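Local coordinates for protein phosphosugar isomerase (PDB 5UQI) that probably interconverts arabinose 5-phosphate and ribulose 5-phosphate as a sugar isomerase of the SIS family, and holds bound arabinose 5-phosphate here, at residues A[45-51]-A[71-77]; A[93-99]-A[119-125]; A[57-61]-A[161-166]; A[64-70]-A[168-173]. All coordinates share one frame; numbering follows the deposited sequence.

Interaction 1: residues A[45-51]-A[71-77]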
loop_
_atom_site.group_PDB
_atom_site.type_symbol
_atom_site.label_atom_id
_atom_site.label_comp_id
_atom_site.label_asym_id
_atom_site.label_seq_id
_atom_site.Cartn_x
_atom_site.Cartn_y
_atom_site.Cartn_z
ATOM N N LYS A 45 -14.501 6.817 1.957
ATOM C CA LYS A 45 -13.087 6.918 2.236
ATOM C C LYS A 45 -12.333 5.709 1.691
ATOM O O LYS A 45 -12.921 4.644 1.506
ATOM C CB LYS A 45 -12.914 6.965 3.752
ATOM C CG LYS A 45 -13.641 8.225 4.295
ATOM C CD LYS A 45 -13.093 8.725 5.615
ATOM C CE LYS A 45 -14.129 9.568 6.314
ATOM N NZ LYS A 45 -14.174 10.928 5.736
ATOM N N VAL A 46 -11.041 5.893 1.404
ATOM C CA VAL A 46 -10.149 4.792 1.069
ATOM C C VAL A 46 -9.566 4.249 2.373
ATOM O O VAL A 46 -8.878 4.967 3.071
ATOM C CB VAL A 46 -9.032 5.214 0.072
ATOM C CG1 VAL A 46 -8.068 4.079 -0.220
ATOM C CG2 VAL A 46 -9.664 5.800 -1.214
ATOM N N VAL A 47 -9.893 2.998 2.686
ATOM C CA VAL A 47 -9.473 2.445 4.005
ATOM C C VAL A 47 -8.345 1.504 3.736
ATOM O O VAL A 47 -8.485 0.522 2.993
ATOM C CB VAL A 47 -10.621 1.711 4.678
ATOM C CG1 VAL A 47 -10.144 1.103 6.001
ATOM C CG2 VAL A 47 -11.801 2.642 4.884
ATOM N N PHE A 48 -7.173 1.806 4.327
ATOM C CA PHE A 48 -6.006 0.934 4.150
ATOM C C PHE A 48 -5.923 -0.022 5.331
ATOM O O PHE A 48 -6.094 0.405 6.489
ATOM C CB PHE A 48 -4.695 1.767 4.139
ATOM C CG PHE A 48 -4.427 2.476 2.858
ATOM C CD1 PHE A 48 -4.962 3.746 2.630
ATOM C CD2 PHE A 48 -3.559 1.872 1.904
ATOM C CE1 PHE A 48 -4.695 4.418 1.400
ATOM C CE2 PHE A 48 -3.282 2.550 0.689
ATOM C CZ PHE A 48 -3.801 3.828 0.479
ATOM N N ILE A 49 -5.624 -1.297 5.031
ATOM C CA ILE A 49 -5.527 -2.296 6.103
ATOM C C ILE A 49 -4.217 -3.041 5.903
ATOM O O ILE A 49 -3.853 -3.480 4.782
ATOM C CB ILE A 49 -6.714 -3.340 5.998
ATOM C CG1 ILE A 49 -8.034 -2.606 6.186
ATOM C CG2 ILE A 49 -6.500 -4.441 7.048
ATOM C CD1 ILE A 49 -9.267 -3.559 6.171
ATOM N N GLY A 50 -3.478 -3.245 7.016
ATOM C CA GLY A 50 -2.195 -3.989 6.986
ATOM C C GLY A 50 -1.817 -4.319 8.413
ATOM O O GLY A 50 -2.460 -3.853 9.363
ATOM N N VAL A 51 -0.790 -5.166 8.512
ATOM C CA VAL A 51 -0.159 -5.445 9.825
ATOM C C VAL A 51 1.346 -5.472 9.631
ATOM O O VAL A 51 1.832 -5.483 8.479
ATOM C CB VAL A 51 -0.607 -6.807 10.444
ATOM C CG1 VAL A 51 -2.157 -6.831 10.695
ATOM C CG2 VAL A 51 -0.112 -7.999 9.636
ATOM N N PRO A 71 -9.787 11.433 0.868
ATOM C CA PRO A 71 -10.059 11.083 2.256
ATOM C C PRO A 71 -9.759 9.573 2.415
ATOM O O PRO A 71 -10.276 8.735 1.660
ATOM C CB PRO A 71 -11.528 11.437 2.456
ATOM C CG PRO A 71 -11.587 12.749 1.607
ATOM C CD PRO A 71 -10.839 12.357 0.366
ATOM N N SER A 72 -9.020 9.273 3.473
ATOM C CA SER A 72 -8.473 7.911 3.663
ATOM C C SER A 72 -8.091 7.781 5.117
ATOM O O SER A 72 -7.730 8.750 5.736
ATOM C CB SER A 72 -7.209 7.802 2.833
ATOM O OG SER A 72 -6.607 6.551 2.937
ATOM N N PHE A 73 -8.147 6.571 5.663
ATOM C CA PHE A 73 -7.554 6.314 6.964
ATOM C C PHE A 73 -7.143 4.829 7.026
ATOM O O PHE A 73 -7.438 4.048 6.129
ATOM C CB PHE A 73 -8.531 6.658 8.143
ATOM C CG PHE A 73 -9.824 5.838 8.170
ATOM C CD1 PHE A 73 -10.872 6.084 7.271
ATOM C CD2 PHE A 73 -9.981 4.801 9.124
ATOM C CE1 PHE A 73 -12.039 5.308 7.330
ATOM C CE2 PHE A 73 -11.157 4.011 9.202
ATOM C CZ PHE A 73 -12.196 4.269 8.289
ATOM N N PHE A 74 -6.429 4.504 8.104
ATOM C CA PHE A 74 -5.854 3.188 8.286
ATOM C C PHE A 74 -6.589 2.430 9.367
ATOM O O PHE A 74 -6.910 2.983 10.439
ATOM C CB PHE A 74 -4.379 3.414 8.735
ATOM C CG PHE A 74 -3.726 2.130 9.214
ATOM C CD1 PHE A 74 -3.375 1.127 8.305
ATOM C CD2 PHE A 74 -3.448 1.937 10.596
ATOM C CE1 PHE A 74 -2.725 -0.057 8.751
ATOM C CE2 PHE A 74 -2.803 0.708 10.994
ATOM C CZ PHE A 74 -2.457 -0.251 10.095
ATOM N N VAL A 75 -6.791 1.108 9.102
ATOM C CA VAL A 75 -7.326 0.161 10.098
ATOM C C VAL A 75 -6.355 -0.973 10.165
ATOM O O VAL A 75 -6.034 -1.637 9.161
ATOM C CB VAL A 75 -8.713 -0.342 9.677
ATOM C CG1 VAL A 75 -9.145 -1.467 10.617
ATOM C CG2 VAL A 75 -9.742 0.789 9.737
ATOM N N HIS A 76 -5.841 -1.232 11.372
ATOM C CA HIS A 76 -4.925 -2.381 11.523
ATOM C C HIS A 76 -5.648 -3.688 11.343
ATOM O O HIS A 76 -6.772 -3.832 11.796
ATOM C CB HIS A 76 -4.329 -2.264 12.938
ATOM C CG HIS A 76 -3.238 -3.250 13.205
ATOM N ND1 HIS A 76 -3.524 -4.537 13.665
ATOM C CD2 HIS A 76 -1.890 -3.169 13.095
ATOM C CE1 HIS A 76 -2.383 -5.193 13.808
ATOM N NE2 HIS A 76 -1.379 -4.370 13.525
ATOM N N GLY A 77 -4.995 -4.646 10.662
ATOM C CA GLY A 77 -5.717 -5.904 10.312
ATOM C C GLY A 77 -6.196 -6.689 11.536
ATOM O O GLY A 77 -7.284 -7.287 11.539
#
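Two donors from the neighbouring strand grip Val46 O: Ser72 OG at 2.8 Å and Phe73 N at 3.1 Å, reaching it from opposite faces of the carbonyl plane. Strands 46-50 and 72-76 run parallel, joined by helix 52-67 in a beta-alpha-beta crossover, and form one edge of the SIS-domain sheet, with 72-76 outermost in this chain. Serine suits its place because OG, anti to the backbone N (chi1 -180°), adds a second bond to a strand carbonyl while lying in the plane of the Phe48 ring at its edge, near CE1. Further along, Val75 N bonds Phe48 O at 2.8 Å.

On the face carrying Val47, Phe73 and Val75, Val47 lies beside Phe73 and crosses Val75 obliquely. Phe73 CG sits between its backbone N and carbonyl carbon (chi1 62°), which turns the ring toward the side chains of strand 46-50: CE1 lies 3.6 Å from Val47 CG2, and the Lys45 chain runs at about a right angle to the Phe73 side chain, its CD near Phe73 CD1. Helix 77-84 starts where strand 72-76 ends, and its first amide, Gly77 N, bonds Gly50 O. With no side chain, Gly77 lets Val51 CG1 come within 3.6 Å of Gly77 N. That same methyl makes a CH-pi contact over one face of His76, with CG1 3.9 Å from the ring centroid.

Interaction 2: residues A[93-99]-A[119-125]. With A5P (arabinose-5-phosphate), chain B.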
loop_
_atom_site.group_PDB
_atom_site.type_symbol
_atom_site.label_atom_id
_atom_site.label_comp_id
_atom_site.label_asym_id
_atom_site.label_seq_id
_atom_site.Cartn_x
_atom_site.Cartn_y
_atom_site.Cartn_z
ATOM N N VAL A 93 -13.851 2.197 0.004
ATOM C CA VAL A 93 -13.082 1.240 -0.803
ATOM C C VAL A 93 -11.936 0.811 0.064
ATOM O O VAL A 93 -11.341 1.696 0.689
ATOM C CB VAL A 93 -12.585 1.877 -2.121
ATOM C CG1 VAL A 93 -11.552 1.008 -2.858
ATOM C CG2 VAL A 93 -13.831 2.250 -2.954
ATOM N N VAL A 94 -11.588 -0.472 0.057
ATOM C CA VAL A 94 -10.583 -1.043 0.994
ATOM C C VAL A 94 -9.363 -1.448 0.198
ATOM O O VAL A 94 -9.476 -2.186 -0.822
ATOM C CB VAL A 94 -11.185 -2.233 1.798
ATOM C CG1 VAL A 94 -10.148 -2.811 2.738
ATOM C CG2 VAL A 94 -12.412 -1.818 2.576
ATOM N N ILE A 95 -8.166 -1.003 0.641
ATOM C CA ILE A 95 -6.934 -1.483 0.060
ATOM C C ILE A 95 -6.253 -2.310 1.125
ATOM O O ILE A 95 -5.915 -1.789 2.199
ATOM C CB ILE A 95 -5.985 -0.328 -0.370
ATOM C CG1 ILE A 95 -6.656 0.524 -1.480
ATOM C CG2 ILE A 95 -4.651 -0.851 -0.795
ATOM C CD1 ILE A 95 -5.844 1.754 -1.939
ATOM N N LEU A 96 -6.035 -3.584 0.866
ATOM C CA LEU A 96 -5.354 -4.433 1.835
ATOM C C LEU A 96 -3.926 -4.678 1.358
ATOM O O LEU A 96 -3.684 -5.100 0.217
ATOM C CB LEU A 96 -6.045 -5.800 1.950
ATOM C CG LEU A 96 -7.495 -5.655 2.434
ATOM C CD1 LEU A 96 -8.517 -5.833 1.277
ATOM C CD2 LEU A 96 -7.805 -6.601 3.592
ATOM N N ILE A 97 -2.930 -4.397 2.208
ATOM C CA ILE A 97 -1.518 -4.488 1.841
ATOM C C ILE A 97 -0.882 -5.639 2.548
ATOM O O ILE A 97 -0.935 -5.737 3.781
ATOM C CB ILE A 97 -0.753 -3.153 2.192
ATOM C CG1 ILE A 97 -1.375 -1.983 1.444
ATOM C CG2 ILE A 97 0.737 -3.361 1.819
ATOM C CD1 ILE A 97 -0.592 -0.663 1.702
ATOM N N SER A 98 -0.344 -6.567 1.770
ATOM C CA SER A 98 0.390 -7.697 2.334
ATOM C C SER A 98 1.411 -8.164 1.296
ATOM O O SER A 98 1.030 -8.550 0.186
ATOM C CB SER A 98 -0.578 -8.865 2.620
ATOM O OG SER A 98 0.115 -10.079 2.948
ATOM N N ASN A 99 2.693 -8.117 1.634
ATOM C CA ASN A 99 3.687 -8.448 0.611
ATOM C C ASN A 99 3.483 -9.902 0.129
ATOM O O ASN A 99 3.390 -10.167 -1.094
ATOM C CB ASN A 99 5.099 -8.180 1.124
ATOM C CG ASN A 99 6.170 -8.594 0.100
ATOM O OD1 ASN A 99 6.984 -9.461 0.394
ATOM N ND2 ASN A 99 6.116 -8.042 -1.107
ATOM N N TYR A 119 -15.793 -2.818 -2.221
ATOM C CA TYR A 119 -14.823 -3.119 -3.253
ATOM C C TYR A 119 -13.442 -3.250 -2.616
ATOM O O TYR A 119 -13.063 -2.368 -1.806
ATOM C CB TYR A 119 -14.826 -1.959 -4.249
ATOM C CG TYR A 119 -14.134 -2.311 -5.527
ATOM C CD1 TYR A 119 -12.779 -2.217 -5.677
ATOM C CD2 TYR A 119 -14.860 -2.819 -6.615
ATOM C CE1 TYR A 119 -12.115 -2.575 -6.840
ATOM C CE2 TYR A 119 -14.197 -3.178 -7.766
ATOM C CZ TYR A 119 -12.844 -3.043 -7.904
ATOM O OH TYR A 119 -12.170 -3.392 -9.080
ATOM N N LEU A 120 -12.789 -4.374 -2.872
ATOM C CA LEU A 120 -11.509 -4.730 -2.221
ATOM C C LEU A 120 -10.397 -4.686 -3.229
ATOM O O LEU A 120 -10.444 -5.315 -4.264
ATOM C CB LEU A 120 -11.559 -6.123 -1.562
ATOM C CG LEU A 120 -12.750 -6.374 -0.631
ATOM C CD1 LEU A 120 -12.599 -7.839 -0.151
ATOM C CD2 LEU A 120 -12.825 -5.338 0.527
ATOM N N ILE A 121 -9.292 -3.995 -2.873
ATOM C CA ILE A 121 -8.098 -3.920 -3.685
ATOM C C ILE A 121 -6.974 -4.532 -2.864
ATOM O O ILE A 121 -6.903 -4.270 -1.667
ATOM C CB ILE A 121 -7.762 -2.412 -3.938
ATOM C CG1 ILE A 121 -8.894 -1.815 -4.809
ATOM C CG2 ILE A 121 -6.404 -2.249 -4.623
ATOM C CD1 ILE A 121 -8.789 -0.295 -4.841
ATOM N N SER A 122 -6.114 -5.327 -3.467
ATOM C CA SER A 122 -4.951 -5.840 -2.768
ATOM C C SER A 122 -3.664 -5.308 -3.377
ATOM O O SER A 122 -3.567 -5.126 -4.584
ATOM C CB SER A 122 -4.876 -7.380 -2.712
ATOM O OG SER A 122 -4.810 -7.893 -4.104
ATOM N N PHE A 123 -2.664 -5.015 -2.521
ATOM C CA PHE A 123 -1.317 -4.788 -2.995
ATOM C C PHE A 123 -0.472 -5.920 -2.466
ATOM O O PHE A 123 -0.237 -6.014 -1.222
ATOM C CB PHE A 123 -0.763 -3.473 -2.343
ATOM C CG PHE A 123 -1.303 -2.143 -2.886
ATOM C CD1 PHE A 123 -2.382 -2.025 -3.760
ATOM C CD2 PHE A 123 -0.741 -0.930 -2.383
ATOM C CE1 PHE A 123 -2.813 -0.791 -4.220
ATOM C CE2 PHE A 123 -1.215 0.310 -2.813
ATOM C CZ PHE A 123 -2.221 0.394 -3.746
ATOM N N THR A 124 0.034 -6.821 -3.337
ATOM C CA THR A 124 0.819 -7.999 -2.935
ATOM C C THR A 124 1.870 -8.249 -3.998
ATOM O O THR A 124 1.769 -7.650 -5.077
ATOM C CB THR A 124 -0.030 -9.296 -2.755
ATOM O OG1 THR A 124 -0.338 -9.875 -4.049
ATOM C CG2 THR A 124 -1.376 -9.024 -1.992
ATOM N N ARG A 125 2.755 -9.182 -3.716
ATOM C CA ARG A 125 3.795 -9.493 -4.669
ATOM C C ARG A 125 3.297 -10.437 -5.756
ATOM O O ARG A 125 4.094 -10.746 -6.663
ATOM C CB ARG A 125 5.000 -10.061 -3.930
ATOM C CG ARG A 125 4.915 -11.493 -3.534
ATOM C CD ARG A 125 6.153 -11.893 -2.716
ATOM N NE ARG A 125 5.870 -13.176 -2.131
ATOM C CZ ARG A 125 6.340 -13.623 -0.964
ATOM N NH1 ARG A 125 7.117 -12.847 -0.210
ATOM N NH2 ARG A 125 5.994 -14.844 -0.533
HETATM C C1 A5P B . 7.415 -8.832 9.255
HETATM O O1 A5P B . 8.344 -8.602 8.601
HETATM C C2 A5P B . 6.332 -7.854 9.220
HETATM O O2 A5P B . 6.699 -6.567 9.602
HETATM C C3 A5P B . 5.821 -8.006 7.852
HETATM O O3 A5P B . 5.551 -6.768 7.186
HETATM C C4 A5P B . 4.611 -8.767 8.330
HETATM O O4 A5P B . 4.975 -10.095 8.667
HETATM C C5 A5P B . 3.501 -8.781 7.324
HETATM O O5 A5P B . 3.927 -9.473 6.211
HETATM P P A5P B . 3.084 -9.185 4.885
HETATM O O1P A5P B . 3.512 -7.838 4.278
HETATM O O2P A5P B . 3.528 -10.431 3.952
HETATM O O3P A5P B . 1.691 -9.101 5.259
#
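Asn99 and Arg125 join the ends of the two strands, Arg125 N donating to Asn99 O at 2.9 Å. The backbone N of Asn99 gives a nearly straight bond to A5P O1P at 2.8 Å, and Ser98 OG, carried to the phosphate by a torsion that sets it anti to the backbone N (chi1 170°), donates to A5P O3P at 3.0 Å. A serine suits the place because one hydroxyl can donate to the phosphate and still accept from Gly101 N; it also bonds Thr103 OG1. The side chain of Asn99 turns elsewhere: its OD1 receives a weak bond from Arg125 NH1, with the amide and guanidinium planes 86° apart.

Behind this first shell, Ser98 N is held by Phe123 O at 3.0 Å, the last regular link of the parallel pair before the chain turns to the phosphate. Earlier in the pair Ile121 N bonds Val94 O at 2.7 Å. Apolar side chains pack on both faces: Ile95 CG2 stands over the centre of the Phe123 ring, 3.8 Å from its centroid, while Val94 CB touches Leu120 CD2 at 3.7 Å on the other face. Helix 32-41 packs Leu39 on Ile95 and Ile121. Thr124 OG1 bonds Ser126 N and Ser129 OG. A serine-rich turn at the C-terminal end of a parallel strand, offering backbone amides and hydroxyls to a phosphate, is characteristic of the sugar-phosphate site of SIS domains.

Interaction 3: residues A[57-61]-A[161-166]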
loop_
_atom_site.group_PDB
_atom_site.type_symbol
_atom_site.label_atom_id
_atom_site.label_comp_id
_atom_site.label_asym_id
_atom_site.label_seq_id
_atom_site.Cartn_x
_atom_site.Cartn_y
_atom_site.Cartn_z
ATOM N N ILE A 57 3.569 1.045 6.555
ATOM C CA ILE A 57 3.484 1.731 5.223
ATOM C C ILE A 57 2.014 2.088 4.890
ATOM O O ILE A 57 1.779 3.178 4.342
ATOM C CB ILE A 57 4.110 0.834 4.130
ATOM C CG1 ILE A 57 5.599 0.635 4.440
ATOM C CG2 ILE A 57 3.916 1.504 2.758
ATOM C CD1 ILE A 57 6.435 1.868 4.696
ATOM N N ALA A 58 1.060 1.214 5.214
ATOM C CA ALA A 58 -0.378 1.488 5.008
ATOM C C ALA A 58 -0.798 2.746 5.766
ATOM O O ALA A 58 -1.536 3.584 5.236
ATOM C CB ALA A 58 -1.208 0.279 5.458
ATOM N N ARG A 59 -0.287 2.925 7.002
ATOM C CA ARG A 59 -0.565 4.165 7.797
ATOM C C ARG A 59 -0.001 5.385 7.024
ATOM O O ARG A 59 -0.686 6.422 6.964
ATOM C CB ARG A 59 0.096 4.149 9.202
ATOM C CG ARG A 59 -0.596 3.337 10.217
ATOM C CD ARG A 59 0.146 3.429 11.583
ATOM N NE ARG A 59 0.771 2.113 11.863
ATOM C CZ ARG A 59 0.430 1.211 12.797
ATOM N NH1 ARG A 59 -0.589 1.424 13.634
ATOM N NH2 ARG A 59 1.136 0.065 12.911
ATOM N N LYS A 60 1.248 5.286 6.501
ATOM C CA LYS A 60 1.820 6.397 5.752
ATOM C C LYS A 60 0.962 6.705 4.531
ATOM O O LYS A 60 0.632 7.896 4.309
ATOM C CB LYS A 60 3.243 6.014 5.305
ATOM C CG LYS A 60 4.120 7.260 5.036
ATOM C CD LYS A 60 3.783 7.984 3.705
ATOM C CE LYS A 60 4.888 8.972 3.328
ATOM N NZ LYS A 60 4.513 9.538 1.960
ATOM N N LEU A 61 0.563 5.660 3.786
ATOM C CA LEU A 61 -0.182 5.929 2.565
ATOM C C LEU A 61 -1.572 6.514 2.856
ATOM O O LEU A 61 -2.027 7.410 2.118
ATOM C CB LEU A 61 -0.333 4.605 1.767
ATOM C CG LEU A 61 1.027 4.109 1.244
ATOM C CD1 LEU A 61 0.739 2.823 0.428
ATOM C CD2 LEU A 61 1.669 5.171 0.281
ATOM N N VAL A 161 6.401 -0.540 -1.990
ATOM C CA VAL A 161 4.992 -0.260 -1.796
ATOM C C VAL A 161 4.788 1.235 -1.419
ATOM O O VAL A 161 3.832 1.867 -1.902
ATOM C CB VAL A 161 4.375 -1.177 -0.721
ATOM C CG1 VAL A 161 2.910 -0.815 -0.569
ATOM C CG2 VAL A 161 4.444 -2.577 -1.258
ATOM N N LEU A 162 5.709 1.783 -0.622
ATOM C CA LEU A 162 5.568 3.215 -0.286
ATOM C C LEU A 162 5.707 4.084 -1.529
ATOM O O LEU A 162 4.913 4.992 -1.736
ATOM C CB LEU A 162 6.658 3.621 0.740
ATOM C CG LEU A 162 6.721 5.119 1.097
ATOM C CD1 LEU A 162 5.424 5.595 1.740
ATOM C CD2 LEU A 162 7.881 5.299 2.065
ATOM N N VAL A 163 6.704 3.778 -2.363
ATOM C CA VAL A 163 6.894 4.600 -3.569
ATOM C C VAL A 163 5.711 4.477 -4.530
ATOM O O VAL A 163 5.193 5.490 -5.027
ATOM C CB VAL A 163 8.214 4.194 -4.262
ATOM C CG1 VAL A 163 8.388 4.925 -5.584
ATOM C CG2 VAL A 163 9.388 4.561 -3.352
ATOM N N VAL A 164 5.241 3.231 -4.717
ATOM C CA VAL A 164 4.072 3.009 -5.569
ATOM C C VAL A 164 2.834 3.770 -5.041
ATOM O O VAL A 164 2.148 4.507 -5.765
ATOM C CB VAL A 164 3.774 1.491 -5.660
ATOM C CG1 VAL A 164 2.363 1.261 -6.175
ATOM C CG2 VAL A 164 4.831 0.798 -6.530
ATOM N N GLY A 165 2.560 3.606 -3.735
ATOM C CA GLY A 165 1.374 4.250 -3.127
ATOM C C GLY A 165 1.472 5.777 -3.169
ATOM O O GLY A 165 0.469 6.456 -3.388
ATOM N N ASP A 166 2.661 6.322 -2.914
ATOM C CA ASP A 166 2.859 7.771 -2.986
ATOM C C ASP A 166 2.528 8.266 -4.419
ATOM O O ASP A 166 1.837 9.306 -4.564
ATOM C CB ASP A 166 4.286 8.193 -2.733
ATOM C CG ASP A 166 4.692 8.276 -1.264
ATOM O OD1 ASP A 166 3.851 8.138 -0.382
ATOM O OD2 ASP A 166 5.956 8.537 -1.074
#
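Lys60 lies at about a right angle to both Leu162 and Asp166, its methylenes passing across the leucine before the ammonium meets the carboxylate. CD is 3.5 Å from Leu162 CD1, and the chain, bent at chi2 (-75°), brings NZ to 2.8 Å from Asp166 OD1. In this salt bridge NZ meets OD1 on the syn side, 24° out of the carboxylate plane; Lys60 NZ has a second partner in Thr64 OG1. A long lysine suits the spot, apolar along its length and charged at the end that meets Asp166.

Helices 52-67 and 156-175 pack here on one face of the SIS-domain sheet, their short segments nearly parallel (crossing angle -18°, axes 9.8 Å apart). Leu61 is a knob in a hole formed by Val161, Leu162, Gly165 and Asp166. Its CD2 reaches 3.5 Å from Gly165 C, and its CD1 lies 3.9 Å from Gly165 CA, where any other residue would place its side chain. One turn earlier, Ile57 points its CG2 branch at helix 156-175, 4.0 Å from Leu162 CB and 4.2 Å from Val161 CG1.

Interaction 4: residues A[64-70]-A[168-173]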
loop_
_atom_site.group_PDB
_atom_site.type_symbol
_atom_site.label_atom_id
_atom_site.label_comp_id
_atom_site.label_asym_id
_atom_site.label_seq_id
_atom_site.Cartn_x
_atom_site.Cartn_y
_atom_site.Cartn_z
ATOM N N THR A 64 -0.919 10.112 3.452
ATOM C CA THR A 64 -0.510 10.818 2.194
ATOM C C THR A 64 -1.733 10.992 1.270
ATOM O O THR A 64 -1.929 12.071 0.701
ATOM C CB THR A 64 0.619 10.016 1.561
ATOM O OG1 THR A 64 1.790 10.392 2.347
ATOM C CG2 THR A 64 0.909 10.520 0.161
ATOM N N PHE A 65 -2.583 9.957 1.172
ATOM C CA PHE A 65 -3.801 10.128 0.369
ATOM C C PHE A 65 -4.604 11.273 0.938
ATOM O O PHE A 65 -5.031 12.178 0.200
ATOM C CB PHE A 65 -4.682 8.820 0.436
ATOM C CG PHE A 65 -4.376 7.822 -0.659
ATOM C CD1 PHE A 65 -3.055 7.369 -0.967
ATOM C CD2 PHE A 65 -5.451 7.258 -1.304
ATOM C CE1 PHE A 65 -2.839 6.472 -2.032
ATOM C CE2 PHE A 65 -5.231 6.323 -2.327
ATOM C CZ PHE A 65 -3.947 5.946 -2.674
ATOM N N ALA A 66 -4.818 11.290 2.265
ATOM C CA ALA A 66 -5.672 12.316 2.857
ATOM C C ALA A 66 -5.106 13.725 2.664
ATOM O O ALA A 66 -5.874 14.695 2.364
ATOM C CB ALA A 66 -5.827 12.054 4.348
ATOM N N SER A 67 -3.812 13.846 2.848
ATOM C CA SER A 67 -3.124 15.171 2.818
ATOM C C SER A 67 -3.097 15.716 1.414
ATOM O O SER A 67 -2.906 16.937 1.290
ATOM C CB SER A 67 -1.718 15.058 3.359
ATOM O OG SER A 67 -0.935 14.251 2.590
ATOM N N THR A 68 -3.315 14.866 0.428
ATOM C CA THR A 68 -3.277 15.302 -0.990
ATOM C C THR A 68 -4.653 15.232 -1.618
ATOM O O THR A 68 -4.728 15.318 -2.857
ATOM C CB THR A 68 -2.276 14.500 -1.786
ATOM O OG1 THR A 68 -2.643 13.117 -1.787
ATOM C CG2 THR A 68 -0.836 14.611 -1.214
ATOM N N GLY A 69 -5.719 15.108 -0.832
ATOM C CA GLY A 69 -7.075 15.277 -1.328
ATOM C C GLY A 69 -7.968 14.071 -1.512
ATOM O O GLY A 69 -9.063 14.201 -2.014
ATOM N N THR A 70 -7.490 12.887 -1.100
ATOM C CA THR A 70 -8.324 11.683 -1.170
ATOM C C THR A 70 -8.596 11.189 0.293
ATOM O O THR A 70 -7.701 10.571 0.847
ATOM C CB THR A 70 -7.574 10.614 -1.971
ATOM O OG1 THR A 70 -7.301 11.130 -3.301
ATOM C CG2 THR A 70 -8.424 9.339 -2.073
ATOM N N VAL A 168 0.576 6.820 -6.705
ATOM C CA VAL A 168 -0.863 6.755 -6.870
ATOM C C VAL A 168 -1.556 7.947 -6.232
ATOM O O VAL A 168 -2.412 8.609 -6.827
ATOM C CB VAL A 168 -1.407 5.409 -6.374
ATOM C CG1 VAL A 168 -2.929 5.446 -6.402
ATOM C CG2 VAL A 168 -0.797 4.275 -7.229
ATOM N N ALA A 169 -1.199 8.255 -4.972
ATOM C CA ALA A 169 -1.776 9.381 -4.284
ATOM C C ALA A 169 -1.549 10.684 -5.083
ATOM O O ALA A 169 -2.482 11.470 -5.208
ATOM C CB ALA A 169 -1.101 9.521 -2.865
ATOM N N LEU A 170 -0.309 10.883 -5.532
ATOM C CA LEU A 170 0.008 12.142 -6.251
ATOM C C LEU A 170 -0.692 12.212 -7.603
ATOM O O LEU A 170 -1.121 13.320 -7.982
ATOM C CB LEU A 170 1.513 12.346 -6.383
ATOM C CG LEU A 170 2.189 12.610 -5.013
ATOM C CD1 LEU A 170 3.723 12.577 -5.141
ATOM C CD2 LEU A 170 1.708 13.862 -4.302
ATOM N N ALA A 171 -0.867 11.066 -8.281
ATOM C CA ALA A 171 -1.593 11.085 -9.571
ATOM C C ALA A 171 -3.062 11.400 -9.324
ATOM O O ALA A 171 -3.623 12.239 -9.987
ATOM C CB ALA A 171 -1.452 9.743 -10.241
ATOM N N LEU A 172 -3.693 10.802 -8.280
ATOM C CA LEU A 172 -5.095 11.131 -7.982
ATOM C C LEU A 172 -5.208 12.639 -7.648
ATOM O O LEU A 172 -6.173 13.282 -8.057
ATOM C CB LEU A 172 -5.649 10.303 -6.781
ATOM C CG LEU A 172 -5.808 8.822 -7.053
ATOM C CD1 LEU A 172 -5.977 8.132 -5.692
ATOM C CD2 LEU A 172 -7.045 8.625 -7.923
ATOM N N SER A 173 -4.226 13.163 -6.898
ATOM C CA SER A 173 -4.249 14.543 -6.430
ATOM C C SER A 173 -4.193 15.486 -7.651
ATOM O O SER A 173 -5.023 16.417 -7.743
ATOM C CB SER A 173 -3.040 14.768 -5.504
ATOM O OG SER A 173 -3.141 16.053 -4.877
HETATM O O HOH W 1 -4.552 11.699 -3.292
#
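Phe65 and Ala169 make the tight part of this contact, CD1 of the ring lying 3.5 Å from the alanine CB. They sit where helix 52-67 ends in a Schellman motif against helix 156-175: Thr70 N bonds Phe65 O at 2.9 Å, Gly69 N bonds Ala66 O, and Gly69 supplies the positive phi (107°) that glycine takes readily. Phe65 O also accepts Thr68 N.

The small Ala169 lets the helices come close, and around it the ring meets larger apolar neighbours obliquely, its CZ 3.9 Å from Val168 CG1 and its CE2 equally far from Leu172 CD1. Helix 32-41 closes over this side through Ile36, Leu39 and Gln40, which touch Leu172. The outer flank is looser. There Leu170, an exposed residue, brushes Thr68 with CD2 4.1 Å from Thr68 CG2, the two side chains crossing at about a right angle.

The polar groups pair as well. Ser173 OG donates to Thr68 O at 2.7 Å, in the carbonyl plane and on a lone pair; with OG anti to its own N (chi1 -172°), the helical serine reaches a carbonyl just past the end of the other helix. Thr68 OG1, bonded to Thr64 O, in turn receives a proton from a water; that water also donates to Ala169 O and bonds Thr70 OG1, with 2.8 Å between the water oxygen and Thr70 OG1.

Overall arrangement
Interactions 1 and 2 belong to one parallel sheet, where strands 46-50 and 93-97 are neighbours: Val47 N lies 2.8 Å from Val93 O. The C-terminal ends of these two strands lead to arabinose 5-phosphate, with Val51 from interaction 1 and Ser98 and Asn99 from interaction 2 lining the pocket that Gly52, Lys53, Ser54, Ser100, Thr103 and Pro154 complete. Interactions 3 and 4 join the same two helices, 52-67 and 156-175, at centres about 11 Å apart. Interaction 3 packs on the sheet face carrying Ile97, whose CD1 is 3.9 Å from Leu61 CD1, with the side chain of Val161 about 8 Å from the ligand. Interaction 4 meets interaction 1 where the Phe65 and Phe48 rings stack edge-to-face.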